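Local atomic coordinates of replicase polyprotein 1a (PDB entry 3LD1), a protein that is processed into coronavirus non-structural proteins, the fragment here being part of nsp2 of avian infectious bronchitis virus, whose role is not firmly established. Residues 110-113 and 114-118; 96-99 and 100-104. The protein carries 3 engineered substitutions. All coordinates share one frame; numbering follows the deposited sequence.

Contact 1: 110-113 and 114-118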
ATOM      1  N   LEU A 110     -26.847  -6.738  -7.860  1.00 41.10           N
ATOM      2  CA  LEU A 110     -27.277  -8.103  -8.283  1.00 41.57           C
ATOM      3  C   LEU A 110     -26.109  -9.111  -8.310  1.00 41.16           C
ATOM      4  O   LEU A 110     -26.184 -10.101  -7.601  1.00 42.88           O
ATOM      5  CB  LEU A 110     -27.971  -8.026  -9.679  1.00 41.04           C
ATOM      6  CG  LEU A 110     -29.499  -8.006  -9.711  1.00 42.93           C
ATOM      7  CD1 LEU A 110     -30.072  -7.515  -8.411  1.00 41.47           C
ATOM      8  CD2 LEU A 110     -30.157  -7.324 -10.935  1.00 40.80           C
ATOM      9  N   THR A 111     -25.039  -8.801  -9.063  1.00 39.56           N
ATOM     10  CA  THR A 111     -23.900  -9.644  -9.333  1.00 38.39           C
ATOM     11  C   THR A 111     -22.523  -8.887  -9.485  1.00 39.16           C
ATOM     12  O   THR A 111     -22.482  -7.651  -9.694  1.00 36.78           O
ATOM     13  CB  THR A 111     -24.109 -10.257 -10.697  1.00 39.48           C
ATOM     14  OG1 THR A 111     -24.099  -9.236 -11.726  1.00 38.93           O
ATOM     15  CG2 THR A 111     -25.441 -10.997 -10.758  1.00 40.42           C
ATOM     16  N   VAL A 112     -21.404  -9.648  -9.470  1.00 39.50           N
ATOM     17  CA  VAL A 112     -20.093  -9.090  -9.687  1.00 39.27           C
ATOM     18  C   VAL A 112     -20.164  -8.170 -10.858  1.00 39.41           C
ATOM     19  O   VAL A 112     -19.668  -7.038 -10.769  1.00 37.67           O
ATOM     20  CB  VAL A 112     -18.965 -10.164  -9.909  1.00 41.23           C
ATOM     21  CG1 VAL A 112     -17.523  -9.491 -10.113  1.00 40.53           C
ATOM     22  CG2 VAL A 112     -18.871 -11.051  -8.699  1.00 42.19           C
ATOM     23  N   GLU A 113     -20.814  -8.603 -11.939  1.00 38.72           N
ATOM     24  CA  GLU A 113     -20.739  -7.737 -13.095  1.00 40.30           C
ATOM     25  C   GLU A 113     -21.539  -6.448 -12.926  1.00 40.42           C
ATOM     26  O   GLU A 113     -21.081  -5.387 -13.375  1.00 41.58           O
ATOM     27  CB  GLU A 113     -20.938  -8.459 -14.437  1.00 39.99           C
ATOM     28  CG  GLU A 113     -21.517  -9.787 -14.205  1.00 49.11           C
ATOM     29  CD  GLU A 113     -20.510 -10.949 -14.042  1.00 49.86           C
ATOM     30  OE1 GLU A 113     -20.414 -11.606 -12.975  1.00 52.00           O
ATOM     31  OE2 GLU A 113     -19.877 -11.263 -15.047  1.00 55.76           O
ATOM     32  N   THR A 114     -22.666  -6.485 -12.225  1.00 38.68           N
ATOM     33  CA  THR A 114     -23.397  -5.254 -12.059  1.00 38.56           C
ATOM     34  C   THR A 114     -22.629  -4.307 -11.144  1.00 39.15           C
ATOM     35  O   THR A 114     -22.530  -3.063 -11.396  1.00 38.17           O
ATOM     36  CB  THR A 114     -24.885  -5.478 -11.613  1.00 39.71           C
ATOM     37  OG1 THR A 114     -24.986  -6.318 -10.410  1.00 36.88           O
ATOM     38  CG2 THR A 114     -25.710  -6.113 -12.856  1.00 38.79           C
ATOM     39  N   LEU A 115     -22.034  -4.918 -10.118  1.00 38.22           N
ATOM     40  CA  LEU A 115     -21.242  -4.190  -9.173  1.00 39.01           C
ATOM     41  C   LEU A 115     -20.087  -3.505  -9.907  1.00 40.19           C
ATOM     42  O   LEU A 115     -19.837  -2.327  -9.666  1.00 40.85           O
ATOM     43  CB  LEU A 115     -20.676  -5.138  -8.158  1.00 38.01           C
ATOM     44  CG  LEU A 115     -21.287  -5.461  -6.842  1.00 38.49           C
ATOM     45  CD1 LEU A 115     -22.564  -4.928  -6.718  1.00 39.38           C
ATOM     46  CD2 LEU A 115     -21.283  -7.023  -6.546  1.00 42.19           C
ATOM     47  N   ASP A 116     -19.398  -4.229 -10.796  1.00 40.35           N
ATOM     48  CA  ASP A 116     -18.284  -3.623 -11.548  1.00 41.44           C
ATOM     49  C   ASP A 116     -18.701  -2.494 -12.490  1.00 40.06           C
ATOM     50  O   ASP A 116     -17.965  -1.490 -12.631  1.00 41.82           O
ATOM     51  CB  ASP A 116     -17.507  -4.657 -12.370  1.00 40.96           C
ATOM     52  CG  ASP A 116     -16.539  -5.438 -11.533  1.00 45.60           C
ATOM     53  OD1 ASP A 116     -16.345  -5.120 -10.310  1.00 46.70           O
ATOM     54  OD2 ASP A 116     -15.992  -6.404 -12.108  1.00 47.88           O
ATOM     55  N   ALA A 117     -19.854  -2.666 -13.103  1.00 36.08           N
ATOM     56  CA  ALA A 117     -20.364  -1.677 -14.030  1.00 37.10           C
ATOM     57  C   ALA A 117     -20.855  -0.420 -13.262  1.00 36.63           C
ATOM     58  O   ALA A 117     -20.553   0.700 -13.627  1.00 38.80           O
ATOM     59  CB  ALA A 117     -21.469  -2.276 -14.965  1.00 33.33           C
ATOM     60  N   ARG A 118     -21.512  -0.590 -12.149  1.00 37.27           N
ATOM     61  CA  ARG A 118     -21.884   0.587 -11.424  1.00 38.41           C
ATOM     62  C   ARG A 118     -20.616   1.307 -10.974  1.00 39.23           C
ATOM     63  O   ARG A 118     -20.603   2.539 -11.043  1.00 38.43           O
ATOM     64  CB  ARG A 118     -22.737   0.241 -10.209  1.00 38.81           C
ATOM     65  CG  ARG A 118     -22.929   1.455  -9.275  1.00 41.10           C
ATOM     66  CD  ARG A 118     -23.946   2.426  -9.849  1.00 37.62           C
ATOM     67  NE  ARG A 118     -23.349   3.134 -10.985  1.00 44.65           N
ATOM     68  CZ  ARG A 118     -23.972   4.083 -11.685  1.00 42.06           C
ATOM     69  NH1 ARG A 118     -23.373   4.674 -12.698  1.00 39.12           N
ATOM     70  NH2 ARG A 118     -25.208   4.429 -11.362  1.00 38.01           N
TER
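Thr-111 and Thr-114 meet in a local contact at the start of helix 112-121, on the surface of the helical part of the chain, where each side-chain oxygen pairs with the other residue's backbone N-H. Thr-111 sits at the N-cap, and its OG1 accepts from Thr-114 N at 3.1 Å. In return Thr-111 N donates to Thr-114 OG1 over 2.8 Å, a nearly straight bond at 174°. For Thr-114 this follows from chi1 of 53°, which sets OG1 between its own N and carbonyl carbon and turns it back toward the cap residue; the two threonine side chains cross at about a right angle. Trp-108 O is a further partner of Thr-114 OG1, so this hydroxyl ties the helix start to the end of helix 105-108. A short beta-branched alcohol suits both places, since its oxygen stays close to the main chain.

The helical ladder begins at the same residue, with Leu-115 N donating to Thr-111 O at 2.8 Å and Asp-116 N to Val-112 O at 2.8 Å. Leu-115, the buried member, lays CD2 3.4 Å from Thr-111 O and reaches Trp-108, Phe-188 and Arg-148. Val-112 and Asp-116 lie side by side, CG1 4.0 Å from OD2, while Asp-116 OD1 forms a salt bridge with Arg-148 of helix 140-162. Glu-113, in the first turn, would probably interact favourably with the helix dipole. The reciprocal bonds between Thr-111 and Thr-114 define a capping box, a classic way of starting an alpha-helix.

Contact 2: 96-99 and 100-104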
ATOM      1  N   ARG A  96     -28.571  13.534  -1.174  1.00 46.63           N
ATOM      2  CA  ARG A  96     -29.662  13.104  -2.060  1.00 46.40           C
ATOM      3  C   ARG A  96     -29.253  12.171  -3.158  1.00 44.50           C
ATOM      4  O   ARG A  96     -30.001  11.232  -3.414  1.00 45.20           O
ATOM      5  CB  ARG A  96     -30.523  14.243  -2.595  1.00 46.80           C
ATOM      6  CG  ARG A  96     -31.135  15.069  -1.434  1.00 50.24           C
ATOM      7  CD  ARG A  96     -32.113  16.067  -2.009  1.00 56.07           C
ATOM      8  NE  ARG A  96     -33.198  16.234  -1.073  1.00 59.68           N
ATOM      9  CZ  ARG A  96     -34.133  17.157  -1.188  1.00 60.84           C
ATOM     10  NH1 ARG A  96     -34.093  18.009  -2.198  1.00 62.27           N
ATOM     11  NH2 ARG A  96     -35.087  17.233  -0.283  1.00 58.08           N
ATOM     12  N   LYS A  97     -28.087  12.376  -3.764  1.00 42.50           N
ATOM     13  CA  LYS A  97     -27.618  11.417  -4.744  1.00 41.49           C
ATOM     14  C   LYS A  97     -27.378  10.055  -4.060  1.00 42.33           C
ATOM     15  O   LYS A  97     -27.703   8.973  -4.609  1.00 42.39           O
ATOM     16  CB  LYS A  97     -26.370  11.932  -5.410  1.00 41.48           C
ATOM     17  CG  LYS A  97     -26.626  13.286  -6.027  1.00 40.36           C
ATOM     18  CD  LYS A  97     -25.520  13.746  -7.051  1.00 42.14           C
ATOM     19  CE  LYS A  97     -24.137  13.883  -6.374  1.00 42.52           C
ATOM     20  NZ  LYS A  97     -22.950  14.630  -7.092  1.00 40.91           N
ATOM     21  N   TYR A  98     -26.905  10.109  -2.819  1.00 40.86           N
ATOM     22  CA  TYR A  98     -26.662   8.916  -2.121  1.00 40.33           C
ATOM     23  C   TYR A  98     -27.939   8.184  -1.865  1.00 41.81           C
ATOM     24  O   TYR A  98     -27.927   6.905  -1.885  1.00 41.93           O
ATOM     25  CB  TYR A  98     -25.886   9.183  -0.826  1.00 38.84           C
ATOM     26  CG  TYR A  98     -25.803   8.029   0.186  1.00 39.16           C
ATOM     27  CD1 TYR A  98     -24.875   6.962   0.017  1.00 36.38           C
ATOM     28  CD2 TYR A  98     -26.619   8.024   1.358  1.00 35.24           C
ATOM     29  CE1 TYR A  98     -24.768   5.902   0.999  1.00 34.32           C
ATOM     30  CE2 TYR A  98     -26.517   6.965   2.335  1.00 33.45           C
ATOM     31  CZ  TYR A  98     -25.588   5.924   2.151  1.00 35.63           C
ATOM     32  OH  TYR A  98     -25.491   4.888   3.090  1.00 35.81           O
ATOM     33  N   ARG A  99     -29.018   8.926  -1.569  1.00 42.54           N
ATOM     34  CA  ARG A  99     -30.307   8.260  -1.344  1.00 44.30           C
ATOM     35  C   ARG A  99     -30.648   7.580  -2.669  1.00 43.82           C
ATOM     36  O   ARG A  99     -31.090   6.470  -2.711  1.00 44.27           O
ATOM     37  CB  ARG A  99     -31.431   9.238  -1.007  1.00 45.10           C
ATOM     38  CG  ARG A  99     -32.534   8.543  -0.180  1.00 47.74           C
ATOM     39  CD  ARG A  99     -33.999   8.941  -0.392  1.00 54.09           C
ATOM     40  NE  ARG A  99     -34.263  10.231  -1.025  1.00 60.64           N
ATOM     41  CZ  ARG A  99     -34.961  11.242  -0.486  1.00 63.54           C
ATOM     42  NH1 ARG A  99     -35.474  11.141   0.759  1.00 65.02           N
ATOM     43  NH2 ARG A  99     -35.146  12.363  -1.200  1.00 62.63           N
ATOM     44  N   GLU A 100     -30.342   8.248  -3.762  1.00 44.02           N
ATOM     45  CA  GLU A 100     -30.601   7.694  -5.067  1.00 45.22           C
ATOM     46  C   GLU A 100     -29.754   6.405  -5.307  1.00 44.78           C
ATOM     47  O   GLU A 100     -30.320   5.342  -5.583  1.00 44.54           O
ATOM     48  CB  GLU A 100     -30.414   8.760  -6.174  1.00 45.16           C
ATOM     49  CG  GLU A 100     -31.324   8.581  -7.365  1.00 51.74           C
ATOM     50  CD  GLU A 100     -32.808   8.856  -6.957  1.00 60.59           C
ATOM     51  OE1 GLU A 100     -33.083   9.924  -6.340  1.00 64.84           O
ATOM     52  OE2 GLU A 100     -33.691   8.002  -7.212  1.00 61.72           O
ATOM     53  N   LEU A 101     -28.421   6.479  -5.193  1.00 44.30           N
ATOM     54  CA  LEU A 101     -27.632   5.247  -5.339  1.00 44.39           C
ATOM     55  C   LEU A 101     -28.222   4.070  -4.557  1.00 44.89           C
ATOM     56  O   LEU A 101     -28.368   2.999  -5.157  1.00 44.48           O
ATOM     57  CB  LEU A 101     -26.198   5.451  -4.944  1.00 44.80           C
ATOM     58  CG  LEU A 101     -25.136   4.383  -5.247  1.00 45.56           C
ATOM     59  CD1 LEU A 101     -24.898   4.208  -6.756  1.00 45.35           C
ATOM     60  CD2 LEU A 101     -23.813   4.789  -4.623  1.00 42.67           C
ATOM     61  N   LEU A 102     -28.643   4.292  -3.285  1.00 44.68           N
ATOM     62  CA  LEU A 102     -29.256   3.227  -2.456  1.00 45.29           C
ATOM     63  C   LEU A 102     -30.473   2.618  -3.088  1.00 46.22           C
ATOM     64  O   LEU A 102     -30.593   1.376  -3.156  1.00 45.92           O
ATOM     65  CB  LEU A 102     -29.663   3.691  -1.084  1.00 43.60           C
ATOM     66  CG  LEU A 102     -28.452   3.803  -0.146  1.00 48.49           C
ATOM     67  CD1 LEU A 102     -28.769   4.579   1.184  1.00 49.21           C
ATOM     68  CD2 LEU A 102     -27.774   2.448   0.138  1.00 49.54           C
ATOM     69  N   LYS A 103     -31.345   3.516  -3.537  1.00 46.17           N
ATOM     70  CA  LYS A 103     -32.527   3.185  -4.278  1.00 48.58           C
ATOM     71  C   LYS A 103     -32.260   2.274  -5.475  1.00 46.74           C
ATOM     72  O   LYS A 103     -32.984   1.327  -5.682  1.00 46.17           O
ATOM     73  CB  LYS A 103     -33.275   4.459  -4.721  1.00 49.25           C
ATOM     74  CG  LYS A 103     -34.579   4.691  -3.920  1.00 54.24           C
ATOM     75  CD  LYS A 103     -34.888   6.195  -3.523  1.00 53.25           C
ATOM     76  CE  LYS A 103     -36.081   6.279  -2.452  1.00 58.09           C
ATOM     77  NZ  LYS A 103     -36.610   7.687  -2.129  1.00 60.10           N
ATOM     78  N   THR A 104     -31.196   2.517  -6.230  1.00 46.02           N
ATOM     79  CA  THR A 104     -30.862   1.648  -7.346  1.00 44.18           C
ATOM     80  C   THR A 104     -30.030   0.385  -6.984  1.00 44.00           C
ATOM     81  O   THR A 104     -29.580  -0.314  -7.861  1.00 43.94           O
ATOM     82  CB  THR A 104     -30.171   2.452  -8.490  1.00 44.41           C
ATOM     83  OG1 THR A 104     -28.933   3.033  -8.041  1.00 44.98           O
ATOM     84  CG2 THR A 104     -31.086   3.499  -9.055  1.00 41.41           C
TER
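The phenol ring of Tyr-98 carries Leu-102, one helical turn later, over one face: CD1 stands 3.9 Å from the ring centroid and 29° off its normal, a CH-pi contact. That methyl is displaced toward the hydroxyl-bearing side, with Tyr-98 CE2 nearest at 3.5 Å. Tyr-98 swings its ring anti to the backbone N (chi1 167°), which brings it alongside the next turn; Phe-21 meets it edge-to-face, and Val-142 of helix 140-162 touches both Tyr-98 and Leu-102. An aromatic residue suits this buried place because it offers a broad apolar face, while its OH has weak hydrogen bonds to Asp-17 and Gln-14.

The other flat group, the Arg-99 guanidinium, is approached obliquely by Lys-103 NZ. The two side chains lie alongside each other, pointing the same way, with Arg-99 CD 3.4 Å from Lys-103 NZ and Arg-99 NE 3.6 Å from it.

Helical bonds join the turns, such as Leu-101 N to Lys-97 O at 2.7 Å. At the end of the helix, Thr-104 OG1 donates to Leu-101 O at 2.9 Å, and Trp-108 NE1 donates to the same carbonyl.

Chemically, the helix is two-sided: Tyr-98 and Leu-102 pack by dispersion and CH-pi contact, whereas the neighbouring charges of Arg-99 and Lys-103 probably repel each other, a cost that solvent around the exposed lysine would lessen.

In the fold
Contact 2 comes first along the chain, on helix 93-103, and contact 1 follows on helix 112-121, with the short helix 105-108 between them. Their centres are about 16 Å apart, yet the two touch directly where Arg-118 CD packs 3.7 Å from Leu-101 CD1. Trp-108, on the helix between, has a partner in each contact. Helix 140-162 is a common neighbour: Met-145 touches both Leu-101 and Arg-118. The two helical segments thus lie against one another and against helix 140-162, with their centres about 31 Å (contact 2) and 25 Å (contact 1) from that of the chain.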